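Local structure of FAD dependent oxidoreductase domain-containing protein (Deinococcus radiodurans R1, 3C4N) at residues V85-D90 / R121-L126; A143-A148 / Q267-R272; Y254-R259 / A343-A348; P258-L263 / G283-V288; V309-R314 / L336-S341. The protein binds ADP in the crystal and is probably an FAD-dependent oxidoreductase of the ETF-QO/FixC family, its substrate and reaction being unknown. All coordinates share one frame; numbering follows the deposited sequence.

Contact 1: residues V85-D90 / R121-L126; sequences VWTAQD and RPLLHL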
# COMPACT_ATOMS: atom_id res chain seq x y z
N VAL A 85 2.17 8.42 24.38
CA VAL A 85 1.60 8.88 25.64
C VAL A 85 0.91 10.23 25.49
O VAL A 85 1.55 11.23 25.18
CB VAL A 85 2.67 9.06 26.73
CG1 VAL A 85 2.01 9.55 28.01
CG2 VAL A 85 3.39 7.75 26.97
N TRP A 86 -0.40 10.27 25.69
CA TRP A 86 -1.11 11.53 25.61
C TRP A 86 -1.26 12.00 27.05
O TRP A 86 -1.89 11.33 27.87
CB TRP A 86 -2.50 11.37 25.01
CG TRP A 86 -3.15 12.70 24.71
CD1 TRP A 86 -3.21 13.32 23.50
CD2 TRP A 86 -3.81 13.58 25.64
NE1 TRP A 86 -3.87 14.52 23.61
CE2 TRP A 86 -4.24 14.70 24.92
CE3 TRP A 86 -4.07 13.52 27.01
CZ2 TRP A 86 -4.93 15.77 25.52
CZ3 TRP A 86 -4.76 14.58 27.61
CH2 TRP A 86 -5.17 15.69 26.87
N THR A 87 -0.67 13.15 27.36
CA THR A 87 -0.76 13.68 28.71
C THR A 87 -0.89 15.18 28.74
O THR A 87 -0.20 15.88 28.00
CB THR A 87 0.48 13.30 29.55
OG1 THR A 87 0.36 13.90 30.84
CG2 THR A 87 1.76 13.79 28.89
N ALA A 88 -1.77 15.68 29.60
CA ALA A 88 -1.99 17.11 29.73
C ALA A 88 -0.71 17.82 30.16
O ALA A 88 -0.64 19.05 30.14
CB ALA A 88 -3.11 17.39 30.74
N GLN A 89 0.30 17.06 30.55
CA GLN A 89 1.56 17.67 30.99
C GLN A 89 2.48 17.95 29.80
O GLN A 89 3.54 18.55 29.96
CB GLN A 89 2.27 16.78 32.02
CG GLN A 89 1.51 16.66 33.34
CD GLN A 89 2.14 15.69 34.31
OE1 GLN A 89 1.59 15.42 35.38
NE2 GLN A 89 3.31 15.16 33.95
N ASP A 90 2.08 17.50 28.62
CA ASP A 90 2.89 17.75 27.45
C ASP A 90 2.25 18.81 26.58
O ASP A 90 2.58 18.93 25.40
CB ASP A 90 3.07 16.47 26.64
CG ASP A 90 4.10 15.54 27.26
OD1 ASP A 90 4.75 15.93 28.26
OD2 ASP A 90 4.27 14.42 26.72
N ARG A 121 -4.72 5.60 31.26
CA ARG A 121 -3.61 5.28 32.14
C ARG A 121 -3.08 6.57 32.73
O ARG A 121 -2.50 7.39 32.03
CB ARG A 121 -2.53 4.58 31.31
CG ARG A 121 -1.53 3.77 32.09
CD ARG A 121 -0.37 3.39 31.19
NE ARG A 121 -0.71 2.41 30.17
CZ ARG A 121 -0.98 1.13 30.42
NH1 ARG A 121 -1.27 0.30 29.42
NH2 ARG A 121 -0.97 0.69 31.66
N PRO A 122 -3.28 6.77 34.04
CA PRO A 122 -2.79 7.99 34.69
C PRO A 122 -1.27 8.10 34.59
O PRO A 122 -0.57 7.08 34.54
CB PRO A 122 -3.26 7.82 36.13
CG PRO A 122 -3.21 6.35 36.31
CD PRO A 122 -3.85 5.86 35.03
N LEU A 123 -0.77 9.34 34.57
CA LEU A 123 0.66 9.61 34.47
C LEU A 123 1.13 10.37 35.70
O LEU A 123 0.51 11.36 36.08
CB LEU A 123 0.94 10.41 33.19
CG LEU A 123 2.39 10.72 32.84
CD1 LEU A 123 2.53 10.99 31.36
CD2 LEU A 123 2.86 11.91 33.65
N LEU A 124 2.21 9.91 36.32
CA LEU A 124 2.73 10.58 37.51
C LEU A 124 4.10 11.19 37.27
O LEU A 124 5.00 10.50 36.81
CB LEU A 124 2.84 9.60 38.69
CG LEU A 124 1.64 8.73 39.07
CD1 LEU A 124 1.97 8.02 40.37
CD2 LEU A 124 0.40 9.55 39.25
N HIS A 125 4.25 12.48 37.59
CA HIS A 125 5.53 13.19 37.45
C HIS A 125 6.17 13.27 38.84
O HIS A 125 6.06 14.28 39.53
CB HIS A 125 5.30 14.60 36.90
CG HIS A 125 6.56 15.40 36.71
ND1 HIS A 125 7.76 15.06 37.29
CD2 HIS A 125 6.79 16.54 36.02
CE1 HIS A 125 8.68 15.96 36.96
NE2 HIS A 125 8.11 16.87 36.19
N LEU A 126 6.83 12.18 39.25
CA LEU A 126 7.49 12.09 40.56
C LEU A 126 8.42 13.27 40.84
O LEU A 126 9.22 13.68 39.99
CB LEU A 126 8.29 10.79 40.65
CG LEU A 126 7.47 9.53 40.36
CD1 LEU A 126 8.41 8.36 40.08
CD2 LEU A 126 6.55 9.23 41.53

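Contact 2: residues A143-A148 / Q267-R272; sequences ADFPEA and QTPVLR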
# COMPACT_ATOMS: atom_id res chain seq x y z
N ALA A 143 -1.23 3.59 45.33
CA ALA A 143 -2.01 2.78 46.24
C ALA A 143 -2.30 1.42 45.64
O ALA A 143 -1.82 0.40 46.13
CB ALA A 143 -3.31 3.48 46.59
N ASP A 144 -3.07 1.39 44.56
CA ASP A 144 -3.40 0.11 43.95
C ASP A 144 -2.44 -0.29 42.83
O ASP A 144 -2.77 -1.11 41.98
CB ASP A 144 -4.83 0.13 43.41
CG ASP A 144 -5.48 -1.24 43.46
OD1 ASP A 144 -6.37 -1.52 42.63
OD2 ASP A 144 -5.11 -2.04 44.35
N PHE A 145 -1.25 0.29 42.85
CA PHE A 145 -0.26 -0.02 41.82
C PHE A 145 1.09 -0.33 42.47
O PHE A 145 2.04 0.44 42.36
CB PHE A 145 -0.15 1.16 40.87
CG PHE A 145 -1.48 1.59 40.28
CD1 PHE A 145 -2.24 0.70 39.53
CD2 PHE A 145 -1.94 2.89 40.45
CE1 PHE A 145 -3.45 1.10 38.96
CE2 PHE A 145 -3.15 3.30 39.89
CZ PHE A 145 -3.90 2.40 39.14
N PRO A 146 1.20 -1.49 43.14
CA PRO A 146 2.44 -1.90 43.80
C PRO A 146 3.59 -2.22 42.86
O PRO A 146 4.75 -2.03 43.21
CB PRO A 146 2.00 -3.11 44.61
CG PRO A 146 0.97 -3.73 43.73
CD PRO A 146 0.16 -2.51 43.31
N GLU A 147 3.28 -2.73 41.67
CA GLU A 147 4.32 -3.09 40.73
C GLU A 147 5.11 -1.87 40.24
O GLU A 147 6.20 -2.01 39.70
CB GLU A 147 3.73 -3.85 39.53
CG GLU A 147 2.89 -3.04 38.56
CD GLU A 147 1.58 -2.53 39.15
OE1 GLU A 147 1.19 -2.99 40.24
OE2 GLU A 147 0.94 -1.68 38.50
N ALA A 148 4.54 -0.68 40.46
CA ALA A 148 5.18 0.57 40.06
C ALA A 148 5.93 1.17 41.23
O ALA A 148 6.84 1.98 41.06
CB ALA A 148 4.13 1.55 39.56
N GLN A 267 -2.99 -1.53 33.50
CA GLN A 267 -3.48 -0.32 34.11
C GLN A 267 -2.46 0.37 35.00
O GLN A 267 -2.79 1.32 35.72
CB GLN A 267 -4.75 -0.63 34.88
CG GLN A 267 -4.66 -1.89 35.70
CD GLN A 267 -6.03 -2.43 36.07
OE1 GLN A 267 -6.15 -3.32 36.92
NE2 GLN A 267 -7.08 -1.89 35.44
N THR A 268 -1.21 -0.10 34.95
CA THR A 268 -0.15 0.51 35.74
C THR A 268 0.16 1.85 35.08
O THR A 268 0.47 1.92 33.89
CB THR A 268 1.12 -0.38 35.82
OG1 THR A 268 2.21 0.39 36.35
CG2 THR A 268 1.51 -0.89 34.46
N PRO A 269 0.08 2.93 35.86
CA PRO A 269 0.34 4.29 35.37
C PRO A 269 1.71 4.56 34.75
O PRO A 269 2.68 3.85 35.01
CB PRO A 269 0.07 5.16 36.61
CG PRO A 269 0.35 4.24 37.75
CD PRO A 269 -0.21 2.92 37.30
N VAL A 270 1.76 5.58 33.90
CA VAL A 270 3.00 5.99 33.25
C VAL A 270 3.73 6.79 34.33
O VAL A 270 3.10 7.54 35.07
CB VAL A 270 2.74 6.91 32.02
CG1 VAL A 270 4.05 7.40 31.43
CG2 VAL A 270 1.94 6.16 30.96
N LEU A 271 5.04 6.63 34.43
CA LEU A 271 5.82 7.34 35.43
C LEU A 271 6.91 8.15 34.76
O LEU A 271 7.45 7.75 33.73
CB LEU A 271 6.46 6.35 36.40
CG LEU A 271 5.50 5.42 37.15
CD1 LEU A 271 6.25 4.17 37.62
CD2 LEU A 271 4.89 6.17 38.33
N ARG A 272 7.22 9.30 35.36
CA ARG A 272 8.24 10.21 34.87
C ARG A 272 9.09 10.72 36.02
O ARG A 272 8.59 10.93 37.12
CB ARG A 272 7.58 11.40 34.18
CG ARG A 272 6.94 11.06 32.87
CD ARG A 272 6.53 12.31 32.10
NE ARG A 272 6.24 11.98 30.71
CZ ARG A 272 5.79 12.85 29.81
NH1 ARG A 272 5.57 14.11 30.17
NH2 ARG A 272 5.56 12.46 28.56

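Contact 3: residues Y254-R259 / A343-A348; sequences YRQFPR and ADVPGA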
# COMPACT_ATOMS: atom_id res chain seq x y z
N TYR A 254 18.80 11.97 18.37
CA TYR A 254 18.68 10.53 18.35
C TYR A 254 18.35 10.08 19.75
O TYR A 254 19.09 10.34 20.70
CB TYR A 254 19.97 9.86 17.92
CG TYR A 254 19.85 8.36 17.82
CD1 TYR A 254 19.04 7.77 16.85
CD2 TYR A 254 20.59 7.53 18.65
CE1 TYR A 254 18.98 6.39 16.71
CE2 TYR A 254 20.54 6.15 18.51
CZ TYR A 254 19.74 5.58 17.54
OH TYR A 254 19.76 4.22 17.36
N ARG A 255 17.23 9.39 19.86
CA ARG A 255 16.76 8.90 21.14
C ARG A 255 16.60 7.40 21.10
O ARG A 255 16.04 6.85 20.15
CB ARG A 255 15.44 9.57 21.47
CG ARG A 255 14.80 9.10 22.75
CD ARG A 255 13.37 9.60 22.79
NE ARG A 255 13.16 10.60 23.82
CZ ARG A 255 12.09 11.38 23.90
NH1 ARG A 255 11.13 11.27 22.99
NH2 ARG A 255 11.97 12.25 24.89
N GLN A 256 17.09 6.75 22.14
CA GLN A 256 17.01 5.31 22.25
C GLN A 256 15.85 4.94 23.18
O GLN A 256 15.45 5.75 24.01
CB GLN A 256 18.33 4.78 22.81
CG GLN A 256 19.55 5.25 22.04
CD GLN A 256 20.85 4.76 22.64
OE1 GLN A 256 21.24 5.16 23.74
NE2 GLN A 256 21.53 3.88 21.91
N PHE A 257 15.32 3.74 23.02
CA PHE A 257 14.20 3.31 23.86
C PHE A 257 14.46 1.95 24.52
O PHE A 257 13.69 1.00 24.32
CB PHE A 257 12.91 3.25 23.05
CG PHE A 257 12.61 4.52 22.29
CD1 PHE A 257 13.25 4.80 21.09
CD2 PHE A 257 11.66 5.42 22.77
CE1 PHE A 257 12.96 5.96 20.37
CE2 PHE A 257 11.36 6.58 22.06
CZ PHE A 257 12.00 6.85 20.86
N PRO A 258 15.53 1.84 25.31
CA PRO A 258 15.82 0.56 25.96
C PRO A 258 14.65 0.06 26.80
O PRO A 258 13.90 0.85 27.38
CB PRO A 258 17.07 0.87 26.80
CG PRO A 258 16.97 2.34 27.06
CD PRO A 258 16.47 2.89 25.75
N ARG A 259 14.50 -1.26 26.86
CA ARG A 259 13.41 -1.88 27.61
C ARG A 259 13.77 -2.30 29.03
O ARG A 259 14.87 -2.78 29.29
CB ARG A 259 12.87 -3.10 26.86
CG ARG A 259 11.80 -3.81 27.65
CD ARG A 259 10.88 -4.63 26.80
NE ARG A 259 10.24 -5.61 27.63
CZ ARG A 259 8.98 -5.87 27.93
NH1 ARG A 259 7.90 -5.23 27.49
NH2 ARG A 259 8.84 -6.88 28.77
N ALA A 343 23.83 -1.02 18.35
CA ALA A 343 23.09 -1.82 17.39
C ALA A 343 22.05 -2.71 18.07
O ALA A 343 21.06 -3.09 17.46
CB ALA A 343 24.05 -2.68 16.57
N ASP A 344 22.28 -3.05 19.33
CA ASP A 344 21.33 -3.90 20.05
C ASP A 344 20.23 -3.08 20.74
O ASP A 344 19.31 -3.65 21.31
CB ASP A 344 22.05 -4.74 21.11
CG ASP A 344 23.15 -5.63 20.52
OD1 ASP A 344 22.84 -6.47 19.64
OD2 ASP A 344 24.31 -5.48 20.95
N VAL A 345 20.32 -1.76 20.66
CA VAL A 345 19.35 -0.88 21.32
C VAL A 345 18.40 -0.11 20.39
O VAL A 345 18.83 0.70 19.56
CB VAL A 345 20.13 0.12 22.21
CG1 VAL A 345 19.18 1.02 22.98
CG2 VAL A 345 21.02 -0.65 23.17
N PRO A 346 17.08 -0.35 20.52
CA PRO A 346 16.05 0.31 19.71
C PRO A 346 16.25 1.84 19.74
O PRO A 346 16.27 2.44 20.81
CB PRO A 346 14.75 -0.10 20.40
CG PRO A 346 15.07 -1.44 20.95
CD PRO A 346 16.45 -1.23 21.53
N GLY A 347 16.39 2.44 18.56
CA GLY A 347 16.61 3.88 18.49
C GLY A 347 16.06 4.49 17.22
O GLY A 347 15.82 3.79 16.24
N ALA A 348 15.84 5.81 17.23
CA ALA A 348 15.30 6.51 16.07
C ALA A 348 15.63 7.99 16.11
O ALA A 348 15.92 8.54 17.18
CB ALA A 348 13.79 6.33 16.00
O HOH W 1 18.35 3.21 14.41
O HOH W 2 20.69 2.62 19.45

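Contact 4: residues P258-L263 / G283-V288; sequences PRLDLL and GGYTLV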
# COMPACT_ATOMS: atom_id res chain seq x y z
N PRO A 258 15.53 1.84 25.31
CA PRO A 258 15.82 0.56 25.96
C PRO A 258 14.65 0.06 26.80
O PRO A 258 13.90 0.85 27.38
CB PRO A 258 17.07 0.87 26.80
CG PRO A 258 16.97 2.34 27.06
CD PRO A 258 16.47 2.89 25.75
N ARG A 259 14.50 -1.26 26.86
CA ARG A 259 13.41 -1.88 27.61
C ARG A 259 13.77 -2.30 29.03
O ARG A 259 14.87 -2.78 29.29
CB ARG A 259 12.87 -3.10 26.86
CG ARG A 259 11.80 -3.81 27.65
CD ARG A 259 10.88 -4.63 26.80
NE ARG A 259 10.24 -5.61 27.63
CZ ARG A 259 8.98 -5.87 27.93
NH1 ARG A 259 7.90 -5.23 27.49
NH2 ARG A 259 8.84 -6.88 28.77
N LEU A 260 12.82 -2.13 29.94
CA LEU A 260 13.00 -2.49 31.34
C LEU A 260 12.08 -3.66 31.67
O LEU A 260 10.87 -3.49 31.84
CB LEU A 260 12.66 -1.31 32.24
CG LEU A 260 12.90 -1.55 33.74
CD1 LEU A 260 14.40 -1.49 34.04
CD2 LEU A 260 12.17 -0.49 34.54
N ASP A 261 12.65 -4.85 31.78
CA ASP A 261 11.87 -6.04 32.06
C ASP A 261 11.49 -6.22 33.52
O ASP A 261 12.07 -7.04 34.23
CB ASP A 261 12.61 -7.28 31.57
CG ASP A 261 12.75 -7.30 30.06
OD1 ASP A 261 11.72 -7.39 29.36
OD2 ASP A 261 13.88 -7.23 29.56
N LEU A 262 10.53 -5.43 33.98
CA LEU A 262 10.04 -5.53 35.35
C LEU A 262 8.52 -5.52 35.30
O LEU A 262 7.92 -4.81 34.50
CB LEU A 262 10.58 -4.38 36.19
CG LEU A 262 12.05 -4.52 36.57
CD1 LEU A 262 12.54 -3.27 37.25
CD2 LEU A 262 12.23 -5.72 37.48
N LEU A 263 7.91 -6.33 36.17
CA LEU A 263 6.46 -6.47 36.24
C LEU A 263 5.68 -5.23 35.87
O LEU A 263 5.88 -4.16 36.43
CB LEU A 263 6.03 -6.91 37.64
CG LEU A 263 4.55 -7.27 37.79
CD1 LEU A 263 4.21 -8.40 36.84
CD2 LEU A 263 4.25 -7.69 39.24
N GLY A 283 3.88 -6.06 29.28
CA GLY A 283 4.22 -6.63 30.57
C GLY A 283 5.46 -6.05 31.21
O GLY A 283 5.86 -6.46 32.30
N GLY A 284 6.08 -5.08 30.54
CA GLY A 284 7.26 -4.46 31.08
C GLY A 284 7.17 -2.95 30.98
O GLY A 284 6.08 -2.38 31.04
N TYR A 285 8.31 -2.29 30.82
CA TYR A 285 8.34 -0.84 30.70
C TYR A 285 9.32 -0.49 29.60
O TYR A 285 10.33 -1.16 29.41
CB TYR A 285 8.81 -0.19 32.01
CG TYR A 285 7.93 -0.48 33.21
CD1 TYR A 285 6.90 0.39 33.57
CD2 TYR A 285 8.12 -1.62 33.98
CE1 TYR A 285 6.07 0.11 34.66
CE2 TYR A 285 7.29 -1.91 35.07
CZ TYR A 285 6.27 -1.04 35.40
OH TYR A 285 5.44 -1.33 36.46
N THR A 286 9.00 0.57 28.87
CA THR A 286 9.86 1.05 27.81
C THR A 286 10.42 2.34 28.37
O THR A 286 9.67 3.20 28.82
CB THR A 286 9.08 1.33 26.53
OG1 THR A 286 8.60 0.10 25.99
CG2 THR A 286 9.96 2.01 25.50
N LEU A 287 11.74 2.48 28.36
CA LEU A 287 12.38 3.67 28.90
C LEU A 287 12.48 4.75 27.82
O LEU A 287 13.05 4.52 26.76
CB LEU A 287 13.77 3.28 29.45
CG LEU A 287 14.55 4.25 30.32
CD1 LEU A 287 15.57 3.52 31.18
CD2 LEU A 287 15.23 5.26 29.42
N VAL A 288 11.89 5.92 28.08
CA VAL A 288 11.90 7.05 27.13
C VAL A 288 12.78 8.18 27.68
O VAL A 288 12.32 9.05 28.43
CB VAL A 288 10.45 7.58 26.88
CG1 VAL A 288 10.46 8.65 25.78
CG2 VAL A 288 9.54 6.44 26.48

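Contact 5: residues V309-R314 / L336-S341; sequences VPTGLR and LELGRS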
# COMPACT_ATOMS: atom_id res chain seq x y z
N VAL A 309 32.45 -1.06 31.55
CA VAL A 309 31.93 -2.02 30.59
C VAL A 309 31.21 -1.29 29.46
O VAL A 309 30.42 -0.38 29.72
CB VAL A 309 30.96 -3.00 31.25
CG1 VAL A 309 30.56 -4.09 30.26
CG2 VAL A 309 31.59 -3.60 32.49
N PRO A 310 31.47 -1.67 28.21
CA PRO A 310 30.85 -1.05 27.03
C PRO A 310 29.40 -1.49 26.82
O PRO A 310 29.11 -2.68 26.73
CB PRO A 310 31.75 -1.51 25.89
CG PRO A 310 32.16 -2.88 26.33
CD PRO A 310 32.47 -2.67 27.80
N THR A 311 28.49 -0.53 26.75
CA THR A 311 27.07 -0.84 26.56
C THR A 311 26.53 -0.21 25.28
O THR A 311 27.28 0.38 24.50
CB THR A 311 26.24 -0.35 27.76
OG1 THR A 311 25.84 1.00 27.54
CG2 THR A 311 27.07 -0.42 29.04
N GLY A 312 25.22 -0.32 25.07
CA GLY A 312 24.62 0.24 23.87
C GLY A 312 23.96 1.60 24.04
O GLY A 312 23.48 2.17 23.07
N LEU A 313 23.96 2.11 25.27
CA LEU A 313 23.35 3.40 25.60
C LEU A 313 24.34 4.56 25.50
O LEU A 313 25.51 4.43 25.89
CB LEU A 313 22.78 3.34 27.02
CG LEU A 313 21.58 2.43 27.28
CD1 LEU A 313 21.93 1.00 26.94
CD2 LEU A 313 21.14 2.53 28.74
N ARG A 314 23.88 5.70 24.98
CA ARG A 314 24.73 6.88 24.83
C ARG A 314 25.20 7.36 26.19
O ARG A 314 24.52 7.16 27.20
CB ARG A 314 23.99 8.02 24.14
CG ARG A 314 23.39 7.63 22.82
CD ARG A 314 23.20 8.81 21.89
NE ARG A 314 22.46 9.91 22.43
CZ ARG A 314 22.66 11.22 22.34
NH1 ARG A 314 23.67 11.81 21.70
NH2 ARG A 314 21.72 11.94 22.90
N LEU A 336 16.82 -3.45 33.39
CA LEU A 336 17.26 -2.73 32.19
C LEU A 336 18.14 -3.50 31.24
O LEU A 336 19.15 -4.09 31.63
CB LEU A 336 18.01 -1.45 32.57
CG LEU A 336 17.35 -0.10 32.29
CD1 LEU A 336 18.33 1.02 32.66
CD2 LEU A 336 16.95 0.01 30.83
N GLU A 337 17.74 -3.46 29.97
CA GLU A 337 18.48 -4.11 28.89
C GLU A 337 19.42 -3.05 28.33
O GLU A 337 18.99 -2.15 27.60
CB GLU A 337 17.54 -4.58 27.78
CG GLU A 337 16.30 -5.35 28.23
CD GLU A 337 15.77 -6.29 27.14
OE1 GLU A 337 15.73 -5.89 25.96
OE2 GLU A 337 15.40 -7.44 27.47
N LEU A 338 20.71 -3.15 28.67
CA LEU A 338 21.72 -2.20 28.21
C LEU A 338 22.35 -2.55 26.86
O LEU A 338 22.85 -1.67 26.16
CB LEU A 338 22.84 -2.09 29.25
CG LEU A 338 22.65 -1.18 30.46
CD1 LEU A 338 21.23 -1.29 30.97
CD2 LEU A 338 23.66 -1.54 31.52
N GLY A 339 22.35 -3.83 26.52
CA GLY A 339 22.95 -4.27 25.27
C GLY A 339 24.47 -4.09 25.26
O GLY A 339 25.03 -3.48 26.16
N ARG A 340 25.12 -4.64 24.23
CA ARG A 340 26.57 -4.54 24.09
C ARG A 340 26.97 -3.29 23.31
O ARG A 340 27.87 -2.57 23.70
CB ARG A 340 27.12 -5.77 23.37
CG ARG A 340 26.95 -7.07 24.12
CD ARG A 340 27.30 -8.26 23.23
NE ARG A 340 26.38 -8.42 22.11
CZ ARG A 340 26.48 -7.80 20.93
NH1 ARG A 340 27.48 -6.96 20.70
NH2 ARG A 340 25.58 -8.03 19.98
N SER A 341 26.30 -3.06 22.18
CA SER A 341 26.57 -1.89 21.37
C SER A 341 25.25 -1.23 20.97
O SER A 341 24.18 -1.82 21.16
CB SER A 341 27.34 -2.26 20.11
OG SER A 341 26.55 -3.06 19.25

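Contact 1: residues V85-D90 / R121-L126
Leu123 carries the apolar part of this contact, its two methyl branches serving different partners on segment 85-90. CG stands anti to the backbone N (chi1 -176°). From there CD1 reaches Val85 CG1 at 3.7 Å and Thr87 CB at 3.6 Å. Both neighbours cross the leucine at about a right angle, and Thr87 CG2 lies only slightly farther from the same methyl. The second branch, CD2, meets the end of Gln89. That side chain runs extended beyond CG, and its terminal amide lies against both Leu123 CD2 and His125 CB, which fall to opposite sides of the amide plane. The orientation of this amide is uncertain, so the contact is read as van der Waals packing of an obliquely crossing group, with amide and imidazole planes 49° apart.

Polar bonding runs within segment 85-90 and out of the pair, with no hydrogen bond between the two segments. Asp90 N donates to Thr87 O at 2.9 Å, closing the turn that follows strand 85-86. Thr87 OG1 has its strongest partner in Asp163 of strand 159-163, whose carboxylate also receives Ala88 N. Asp90 in turn forms a salt bridge with Arg272.

The chemistry is thus divided: 202 Å² of surface is buried between the segments by dispersion contacts centred on Leu123, while the turn holds itself through its own backbone bond and its side chains are tied to Asp163 and Arg272.

Contact 2: residues A143-A148 / Q267-R272
Phe145 lays one face of its ring against Pro269, and this CH-pi contact is the main feature of the pair. Pro269 CD sits 3.6 Å from the centroid of the Phe145 ring, 15° off the normal, shifted somewhat toward the CG side of the ring; Pro269 CD is 3.5 Å from Phe145 CG. The ring is brought there with CG anti to the carbonyl carbon (chi1 -54°). Its CE1 atom also lies 3.3 Å from Gln267 O, an oblique approach.

Apolar packing continues through Ala148, whose CB meets Leu271 CD1 at 3.9 Å and is equally near Thr268 OG1.

The polar approach is less regular. Glu147 OE2 lies against the CB-OG1 end of Thr268, nearest to Thr268 CB at 3.0 Å. It is 3.2 Å from Thr268 OG1, but the angle is too poor for a hydrogen bond. No hydrogen bond joins the two segments.

Phe145 directly precedes the weakly bonded helix 146-149, and Pro269 and Thr268 lead into strand 270-273, which pairs in parallel with strand 118-127 through Val270. Helix 146-149 therefore packs at the start of that strand, while Tyr285 of strand 284-288 touches both Glu147 and Thr268 and ties the helix to a third element.

Contact 3: residues Y254-R259 / A343-A348
Tyr254 runs alongside the backbone of Gly347 and Ala348. Its CG is anti to the backbone N (chi1 -177°), and from CB the ring runs on with CG 4.0 Å from Ala348 O. CD1 closes to 3.2 Å from Ala348 O, and CE1 lies next to Ala348 N and Gly347 C. CZ follows, and OH ends 3.4 Å from Gly347 CA. A side chain at Gly347 would collide with that hydroxyl, so the glycine admits the tyrosine. At the tip, OH is hydrogen-bonded to a water in the plane of the ring; this water donates to Val345 O and accepts from Gln256 NE2. A second water, weakly held by OH, donates to Gly347 O. A phenylalanine in place of Tyr254 would probably leave the first water without one of its three partners and free to shift.

Next to the ring the strands pair antiparallel. Arg255 N to Ala348 O and Ala348 N to Arg255 O, each 3.1 Å, make a hydrogen-bonded pair, and Phe257 N donates to Pro346 O at 2.7 Å with a nearly straight angle of 163°. Gln256 faces Gly347, while its amide packs on Val345 CG1 and bonds to Gly312 and Arg314. Ala348 approaches the ADP site, its side chain about 4 Å from that of Ala78.

The chemistry implies a strand pairing held by a backbone ladder and supplemented on the Tyr254 side by a water bridge.

Contact 4: residues P258-L263 / G283-V288
Leu260 and Tyr285 form an antiparallel hydrogen-bonded pair: Leu260 N donates to Tyr285 O at 2.7 Å and Tyr285 N to Leu260 O at 3.0 Å. Leu287 N extends the ladder to Pro258 O (2.9 Å). The Tyr285 ring turns its edge to the carbonyls of the other segment, and its OH donates to Leu263 O at 2.9 Å, in the carbonyl plane.

On the other side of the sheet Arg259 stretches out, extended from CG to NE, until its guanidinium lies with one face over Gly284 CA and Tyr285 N. A CB on Gly284 would collide with NH2. The flat group is positioned by Asp261, whose OD1 takes both NE (2.9 Å) and NH2 in the guanidinium plane. An alanine in place of Arg259 would probably leave Asp261 without its countercharge and uncover the Gly284 backbone.

Farther out, Leu262 N, which closes the inverse gamma turn centred on Asp261, shares Leu260 O with Tyr285 N; the two come from opposite faces of the carbonyl plane. The arrangement is an antiparallel strand pair whose 251-260 member leaves the ladder through that turn, within the mixed sheet of this FAD-dependent oxidoreductase family protein.

Contact 5: residues V309-R314 / L336-S341
Leu338 meets an ST turn, formed where Thr311 OG1 accepts from Leu313 N at 3.1 Å, just ahead of helix 315-324, for which Arg314 is the N-cap residue. Neither segment is a regular strand or helix, and a single hydrogen bond crosses between them, so the pairing is local and forms no ladder.

Along segment 336-341, Leu336 turns to helix 315-324 and strand 251-260, packing on Leu321, Pro258 and Leu260. Glu337 bonds through its backbone to Arg259, which ties this loop to strand 251-260.

Leu338 is the main side chain of the second segment. Its CB lies 4.0 Å from Leu313 CD1 and 4.1 Å from Thr311 CB, between the two residues that the ST turn brings together. CG of Leu313 is anti to the carbonyl carbon (chi1 -67°), and the CD1 branch beyond it lies against the backbone of Leu338. The same residue's carbonyl, Leu338 O, accepts from Gly312 N at 2.9 Å, the donor tilted 29° from the carbonyl plane.

Gly339 follows with a positive phi (68°), which favours glycine, and its O receives a CA-H...O contact from Thr311 CA at 3.4 Å. Arg340 brings its carbonyl beside those of Pro310 and Thr311, while its guanidinium is directed to a salt bridge with Asp344.

At Ser341 the backbone passes close to Gly312, the CA atoms of Ser341 and Gly312 being 3.8 Å apart. A side chain at Gly312 would strike Ser341 O; with glycine there, Gly312 CA makes a CA-H...O contact to Ser341 O at 3.4 Å.

Contacts 3 and 4 share Pro258 and Arg259 and place strand 251-260 between strands 347-352 and 284-288; both are partly buried and rest on backbone ladders. Contacts 1 and 2 reach the same sheet through its neighbouring strands 118-127 and 270-273, but no hydrogen bond crosses either: contact 1 is buried and largely apolar, contact 2 partly buried and dominated by a CH-pi contact. Contact 5 is loop against loop, has more exposed residues than the others, and uses a single backbone bond. It nests inside the chain loop closed by contact 3, to which Gln256 joins it, and Glu337 bonds it to contact 4. Contact 3 alone approaches bound ADP.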